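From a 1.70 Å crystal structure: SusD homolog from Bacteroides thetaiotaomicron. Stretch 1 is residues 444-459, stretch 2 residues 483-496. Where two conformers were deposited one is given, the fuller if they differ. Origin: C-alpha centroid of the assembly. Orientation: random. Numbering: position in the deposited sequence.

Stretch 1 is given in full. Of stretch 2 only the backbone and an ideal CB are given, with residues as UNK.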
# COMPACT_ATOMS: atom_id res chain seq x y z
N MSE A 444 -14.59 9.16 -15.48
CA MSE A 444 -15.33 8.45 -16.54
C MSE A 444 -16.38 7.46 -15.98
O MSE A 444 -16.95 6.62 -16.72
CB MSE A 444 -14.34 7.74 -17.46
CG MSE A 444 -13.43 8.63 -18.26
SE MSE A 444 -14.45 9.46 -19.69
CE MSE A 444 -14.61 7.93 -20.82
N ASN A 445 -16.65 7.60 -14.67
CA ASN A 445 -17.59 6.74 -13.95
C ASN A 445 -18.62 7.64 -13.28
O ASN A 445 -18.27 8.54 -12.53
CB ASN A 445 -16.83 5.94 -12.89
CG ASN A 445 -17.69 4.88 -12.21
OD1 ASN A 445 -18.44 5.16 -11.28
ND2 ASN A 445 -17.55 3.65 -12.64
N ALA A 446 -19.89 7.35 -13.52
CA ALA A 446 -20.97 8.14 -12.96
C ALA A 446 -21.07 8.08 -11.45
O ALA A 446 -21.68 8.96 -10.83
CB ALA A 446 -22.29 7.70 -13.57
N ASP A 447 -20.51 7.05 -10.83
CA ASP A 447 -20.56 6.92 -9.39
C ASP A 447 -19.37 7.51 -8.65
O ASP A 447 -19.36 7.51 -7.40
CB ASP A 447 -20.72 5.46 -8.99
CG ASP A 447 -22.05 4.87 -9.40
OD1 ASP A 447 -22.99 5.61 -9.72
OD2 ASP A 447 -22.14 3.62 -9.43
N CYS A 448 -18.36 8.00 -9.38
CA CYS A 448 -17.16 8.58 -8.74
C CYS A 448 -16.96 10.01 -9.21
O CYS A 448 -17.21 10.33 -10.38
CB CYS A 448 -15.90 7.81 -9.15
SG CYS A 448 -15.92 6.04 -8.74
N ASN A 449 -16.58 10.86 -8.28
CA ASN A 449 -16.23 12.26 -8.59
C ASN A 449 -14.75 12.50 -8.33
O ASN A 449 -14.09 11.72 -7.64
CB ASN A 449 -17.08 13.23 -7.76
CG ASN A 449 -16.96 12.98 -6.23
OD1 ASN A 449 -15.92 13.18 -5.63
ND2 ASN A 449 -18.05 12.52 -5.61
N THR A 450 -14.19 13.56 -8.90
CA THR A 450 -12.77 13.83 -8.69
C THR A 450 -12.44 14.31 -7.25
O THR A 450 -11.30 14.21 -6.82
CB THR A 450 -12.26 14.85 -9.72
OG1 THR A 450 -13.08 16.02 -9.61
CG2 THR A 450 -12.35 14.27 -11.15
N GLY A 451 -13.42 14.81 -6.51
CA GLY A 451 -13.17 15.20 -5.13
C GLY A 451 -12.73 14.04 -4.24
O GLY A 451 -11.88 14.21 -3.38
N ARG A 452 -13.33 12.87 -4.44
CA ARG A 452 -13.10 11.72 -3.57
C ARG A 452 -12.45 10.54 -4.28
O ARG A 452 -11.93 9.64 -3.61
CB ARG A 452 -14.42 11.29 -2.94
CG ARG A 452 -15.09 12.48 -2.18
CD ARG A 452 -16.30 12.10 -1.44
NE ARG A 452 -16.05 11.23 -0.30
CZ ARG A 452 -16.49 9.97 -0.17
NH1 ARG A 452 -17.21 9.37 -1.11
NH2 ARG A 452 -16.24 9.31 0.94
N GLY A 453 -12.54 10.55 -5.61
CA GLY A 453 -11.93 9.52 -6.43
C GLY A 453 -12.68 8.18 -6.38
O GLY A 453 -13.81 8.10 -5.87
N GLN A 454 -12.02 7.15 -6.89
CA GLN A 454 -12.53 5.78 -6.81
C GLN A 454 -12.41 5.33 -5.37
O GLN A 454 -11.44 5.62 -4.72
CB GLN A 454 -11.74 4.84 -7.75
CG GLN A 454 -12.26 3.40 -7.69
CD GLN A 454 -12.01 2.60 -8.95
OE1 GLN A 454 -11.68 3.16 -10.03
NE2 GLN A 454 -12.20 1.26 -8.86
N ARG A 455 -13.42 4.64 -4.86
CA ARG A 455 -13.52 4.36 -3.43
C ARG A 455 -13.20 2.87 -3.10
O ARG A 455 -12.84 2.56 -1.97
CB ARG A 455 -14.86 4.78 -2.92
CG ARG A 455 -15.20 6.22 -3.19
CD ARG A 455 -14.18 7.25 -2.64
NE ARG A 455 -14.08 7.20 -1.18
CZ ARG A 455 -13.25 7.94 -0.43
NH1 ARG A 455 -12.39 8.78 -0.98
NH2 ARG A 455 -13.27 7.85 0.90
N ARG A 456 -13.32 2.01 -4.10
CA ARG A 456 -13.08 0.57 -3.99
C ARG A 456 -13.01 -0.10 -5.36
O ARG A 456 -13.46 0.47 -6.36
CB ARG A 456 -14.19 -0.12 -3.18
CG ARG A 456 -15.53 -0.21 -3.85
CD ARG A 456 -16.61 -0.76 -2.96
NE ARG A 456 -16.58 -2.23 -2.96
CZ ARG A 456 -17.22 -2.98 -3.85
NH1 ARG A 456 -17.90 -2.42 -4.86
NH2 ARG A 456 -17.15 -4.31 -3.77
N LEU A 457 -12.48 -1.31 -5.40
CA LEU A 457 -12.66 -2.19 -6.55
C LEU A 457 -13.96 -2.98 -6.34
O LEU A 457 -14.40 -3.16 -5.22
CB LEU A 457 -11.46 -3.12 -6.71
CG LEU A 457 -10.26 -2.55 -7.48
CD1 LEU A 457 -9.81 -1.18 -6.98
CD2 LEU A 457 -9.11 -3.56 -7.46
N ARG A 458 -14.53 -3.48 -7.44
CA ARG A 458 -15.77 -4.22 -7.41
C ARG A 458 -15.48 -5.72 -7.30
O ARG A 458 -14.35 -6.17 -7.55
CB ARG A 458 -16.57 -3.95 -8.69
CG ARG A 458 -17.12 -2.53 -8.78
CD ARG A 458 -17.88 -2.27 -10.08
NE ARG A 458 -16.91 -2.20 -11.20
CZ ARG A 458 -16.66 -3.18 -12.06
NH1 ARG A 458 -17.32 -4.33 -12.00
NH2 ARG A 458 -15.74 -3.03 -13.00
N PHE A 459 -16.53 -6.45 -6.93
CA PHE A 459 -16.53 -7.91 -6.92
C PHE A 459 -16.29 -8.40 -8.37
O PHE A 459 -16.62 -7.71 -9.36
CB PHE A 459 -17.87 -8.43 -6.35
CG PHE A 459 -18.16 -7.98 -4.92
CD1 PHE A 459 -17.16 -7.91 -3.98
CD2 PHE A 459 -19.46 -7.71 -4.54
CE1 PHE A 459 -17.44 -7.58 -2.65
CE2 PHE A 459 -19.76 -7.38 -3.23
CZ PHE A 459 -18.78 -7.30 -2.29
N UNK A 483 -22.61 -2.64 -5.62
CA UNK A 483 -21.26 -3.06 -6.00
C UNK A 483 -20.72 -2.10 -7.07
O UNK A 483 -20.71 -2.39 -8.26
CB UNK A 483 -21.26 -4.50 -6.51
N UNK A 484 -20.27 -0.94 -6.60
CA UNK A 484 -19.81 0.17 -7.39
C UNK A 484 -18.38 0.57 -7.06
O UNK A 484 -17.97 0.47 -5.89
CB UNK A 484 -20.75 1.36 -7.19
N UNK A 485 -17.69 1.12 -8.06
CA UNK A 485 -16.38 1.77 -7.84
C UNK A 485 -16.46 2.93 -6.84
O UNK A 485 -15.47 3.30 -6.22
CB UNK A 485 -15.82 2.28 -9.17
N UNK A 486 -17.63 3.54 -6.72
CA UNK A 486 -17.80 4.73 -5.88
C UNK A 486 -18.36 4.48 -4.47
O UNK A 486 -18.55 5.44 -3.69
CB UNK A 486 -18.73 5.71 -6.60
N UNK A 487 -18.64 3.22 -4.16
CA UNK A 487 -19.10 2.78 -2.86
C UNK A 487 -17.96 2.70 -1.86
O UNK A 487 -16.93 2.14 -2.14
CB UNK A 487 -19.79 1.42 -2.98
N UNK A 488 -18.19 3.30 -0.69
CA UNK A 488 -17.22 3.31 0.37
C UNK A 488 -17.12 1.99 1.12
O UNK A 488 -18.11 1.32 1.40
CB UNK A 488 -17.56 4.43 1.35
N UNK A 489 -15.87 1.66 1.45
CA UNK A 489 -15.57 0.58 2.37
C UNK A 489 -15.90 0.92 3.84
O UNK A 489 -16.04 2.08 4.22
CB UNK A 489 -14.09 0.21 2.24
N UNK A 490 -15.94 -0.12 4.66
CA UNK A 490 -16.48 -0.04 6.02
C UNK A 490 -15.65 0.94 6.88
O UNK A 490 -16.19 1.70 7.72
CB UNK A 490 -16.50 -1.43 6.66
N UNK A 491 -14.35 0.92 6.66
CA UNK A 491 -13.39 1.72 7.41
C UNK A 491 -13.11 3.08 6.77
O UNK A 491 -12.45 3.91 7.40
CB UNK A 491 -12.08 0.94 7.55
N UNK A 492 -13.62 3.33 5.56
CA UNK A 492 -13.31 4.58 4.85
C UNK A 492 -14.18 5.69 5.37
O UNK A 492 -15.29 5.44 5.85
CB UNK A 492 -13.50 4.42 3.34
N UNK A 493 -13.72 6.93 5.25
CA UNK A 493 -14.53 8.10 5.59
C UNK A 493 -15.66 8.22 4.56
O UNK A 493 -15.44 8.06 3.38
CB UNK A 493 -13.68 9.37 5.63
N UNK A 494 -16.88 8.42 5.03
CA UNK A 494 -18.03 8.51 4.15
C UNK A 494 -18.22 9.94 3.71
O UNK A 494 -17.55 10.84 4.22
CB UNK A 494 -19.29 7.98 4.84
N UNK A 495 -19.13 10.12 2.77
CA UNK A 495 -19.38 11.43 2.14
C UNK A 495 -19.63 12.52 3.15
O UNK A 495 -19.15 13.65 2.97
CB UNK A 495 -20.58 11.34 1.19
N UNK A 496 -20.34 12.18 4.22
CA UNK A 496 -20.68 13.15 5.27
C UNK A 496 -19.66 13.29 6.39
O UNK A 496 -19.94 13.92 7.41
CB UNK A 496 -22.02 12.76 5.89

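At position 483 the CA-to-CB bond runs sideways to stretch 1, with the ideal CB 4.3 Å from Arg456 NH1 and 4.2 Å from Phe459 CD2. A guanidinium and the free N-H of Phe459 favour an acceptor, acidic or amide. The residue is Asp483: OD1 forms a salt bridge with Arg456 NH1 (2.8 Å) and accepts from Phe459 N (3.1 Å), so chi1 t carries the carboxylate inward.

At 484 CB points away overall, yet lies 3.5 Å from Asp447 OD2. A small donor suits. Ser484 OG donates to Asp447 OD2 (2.8 Å) and also accepts from the backbone N of 486, while Ser484 O accepts from Arg456 NH1 (3.1 Å).

Position 485 is sideways, its ideal CB 3.8 Å from both Cys448 SG and Gln454 NE2. The Arg458 N-H groups favour an acceptor; Asn, Asp or Gln are plausible. Asn485 OD1 accepts from Arg458 NE (2.9 Å), and one water links OD1 to Gln454 NE2. Its backbone O, whatever the side chain, receives Arg455 N (2.8 Å) and Arg456 N (3.3 Å).

Position 486 is the most constrained: an ideal CB would sit 2.1 Å from Asp447 O, a clash. Phi/psi of -98/0 does not itself demand glycine; the neighbour does. Gly486 CA approaches Asp447 O at 3.5 Å in a CA-H...O contact.

At 487 the sideways CB is 3.9 Å from Arg456 CD, the aliphatic part of that arginine, so a small or branched residue fits. It is Thr487, with CB packed there.

At 488 CB points away, 5.1 Å from both Arg455 CB and Arg452 NH2. Two guanidiniums within reach argue for an acid, Asp or Glu. Asp488 turns its end back: OD1 bridges Arg455 NE (2.7 Å) and OD2 bridges Arg452 NH2 (2.8 Å), one oxygen per arginine.

Position 489, sideways near Arg456 CB, suits an aliphatic residue; Leu489 places CD2 3.8 Å from Arg456 CB.

Stretch 1 offers nothing within 5.5 Å of the ideal CB at 490, 491 or 496, leaving Trp490, Trp491 and Asn496 unpredicted.

At 492 CB points toward Arg455 NH2, 4.2 Å away; a small residue suits, and Ala492 fits. Positions 493 and 494 have CBs about 5 Å from guanidinium nitrogens, giving little discrimination. They are selenomethionine Met493 and Lys494, whose NZ donates to Leu489 O (3.1 Å) and Ala492 O (2.8 Å).

At 495 the sideways CB is 4.5 Å from Arg452 CZ, favouring an acid or a flat-packing chain. Glu495 lays CG over one guanidinium face, 3.4 Å from Arg452 NH1, and a water joins OE2 to NH1.

Stretch 2 483-496: DSNGTDLWWAMKEN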
# COMPACT_ATOMS: atom_id res chain seq x y z
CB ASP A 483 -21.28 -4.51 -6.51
CG ASP A 483 -19.89 -5.07 -6.87
OD1 ASP A 483 -18.87 -4.53 -6.36
OD2 ASP A 483 -19.84 -6.06 -7.68
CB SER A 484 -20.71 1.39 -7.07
OG SER A 484 -20.26 2.56 -7.69
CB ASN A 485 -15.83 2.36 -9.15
CG ASN A 485 -15.42 1.31 -10.16
OD1 ASN A 485 -15.56 0.08 -9.94
ND2 ASN A 485 -14.93 1.78 -11.31
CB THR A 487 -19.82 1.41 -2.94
OG1 THR A 487 -21.05 1.60 -3.65
CG2 THR A 487 -20.19 0.85 -1.58
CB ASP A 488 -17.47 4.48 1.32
CG ASP A 488 -16.75 5.77 0.88
OD1 ASP A 488 -15.51 5.75 0.64
OD2 ASP A 488 -17.46 6.82 0.80
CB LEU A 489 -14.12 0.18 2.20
CG LEU A 489 -13.78 -0.33 0.80
CD1 LEU A 489 -12.36 -0.87 0.74
CD2 LEU A 489 -14.77 -1.44 0.34
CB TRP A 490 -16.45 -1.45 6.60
CG TRP A 490 -16.71 -1.60 8.03
CD1 TRP A 490 -17.91 -1.45 8.68
CD2 TRP A 490 -15.78 -2.09 9.01
NE1 TRP A 490 -17.75 -1.77 10.02
CE2 TRP A 490 -16.46 -2.14 10.23
CE3 TRP A 490 -14.44 -2.44 8.97
CZ2 TRP A 490 -15.82 -2.55 11.43
CZ3 TRP A 490 -13.82 -2.84 10.15
CH2 TRP A 490 -14.50 -2.88 11.35
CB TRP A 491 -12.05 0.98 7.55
CG TRP A 491 -11.50 0.47 6.23
CD1 TRP A 491 -11.67 -0.77 5.71
CD2 TRP A 491 -10.71 1.21 5.27
NE1 TRP A 491 -11.03 -0.87 4.48
CE2 TRP A 491 -10.42 0.32 4.20
CE3 TRP A 491 -10.18 2.50 5.22
CZ2 TRP A 491 -9.69 0.71 3.08
CZ3 TRP A 491 -9.42 2.89 4.12
CH2 TRP A 491 -9.20 2.01 3.06
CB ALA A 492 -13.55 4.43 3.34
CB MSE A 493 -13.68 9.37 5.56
CG MSE A 493 -14.47 10.58 5.93
SE MSE A 493 -13.30 12.09 6.27
CE MSE A 493 -12.03 11.97 4.83
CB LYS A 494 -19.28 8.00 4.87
CG LYS A 494 -19.17 6.59 5.46
CD LYS A 494 -18.67 5.57 4.46
CE LYS A 494 -18.73 4.16 5.03
NZ LYS A 494 -17.64 3.93 6.06
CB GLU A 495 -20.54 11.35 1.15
CG GLU A 495 -20.16 10.75 -0.21
CD GLU A 495 -21.32 10.83 -1.24
OE1 GLU A 495 -22.44 11.20 -0.84
OE2 GLU A 495 -21.10 10.50 -2.44
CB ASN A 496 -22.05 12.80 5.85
CG ASN A 496 -22.03 11.58 6.77
OD1 ASN A 496 -21.01 10.86 6.91
ND2 ASN A 496 -23.16 11.35 7.42
O HOH W 1 -18.23 8.07 -4.68
O HOH W 2 -18.64 10.40 -3.40
O HOH W 3 -12.93 -0.85 -10.80
O HOH W 4 -13.84 3.44 0.51
O HOH W 5 -14.97 -0.16 -13.57
O HOH W 6 -19.32 -5.63 -10.35
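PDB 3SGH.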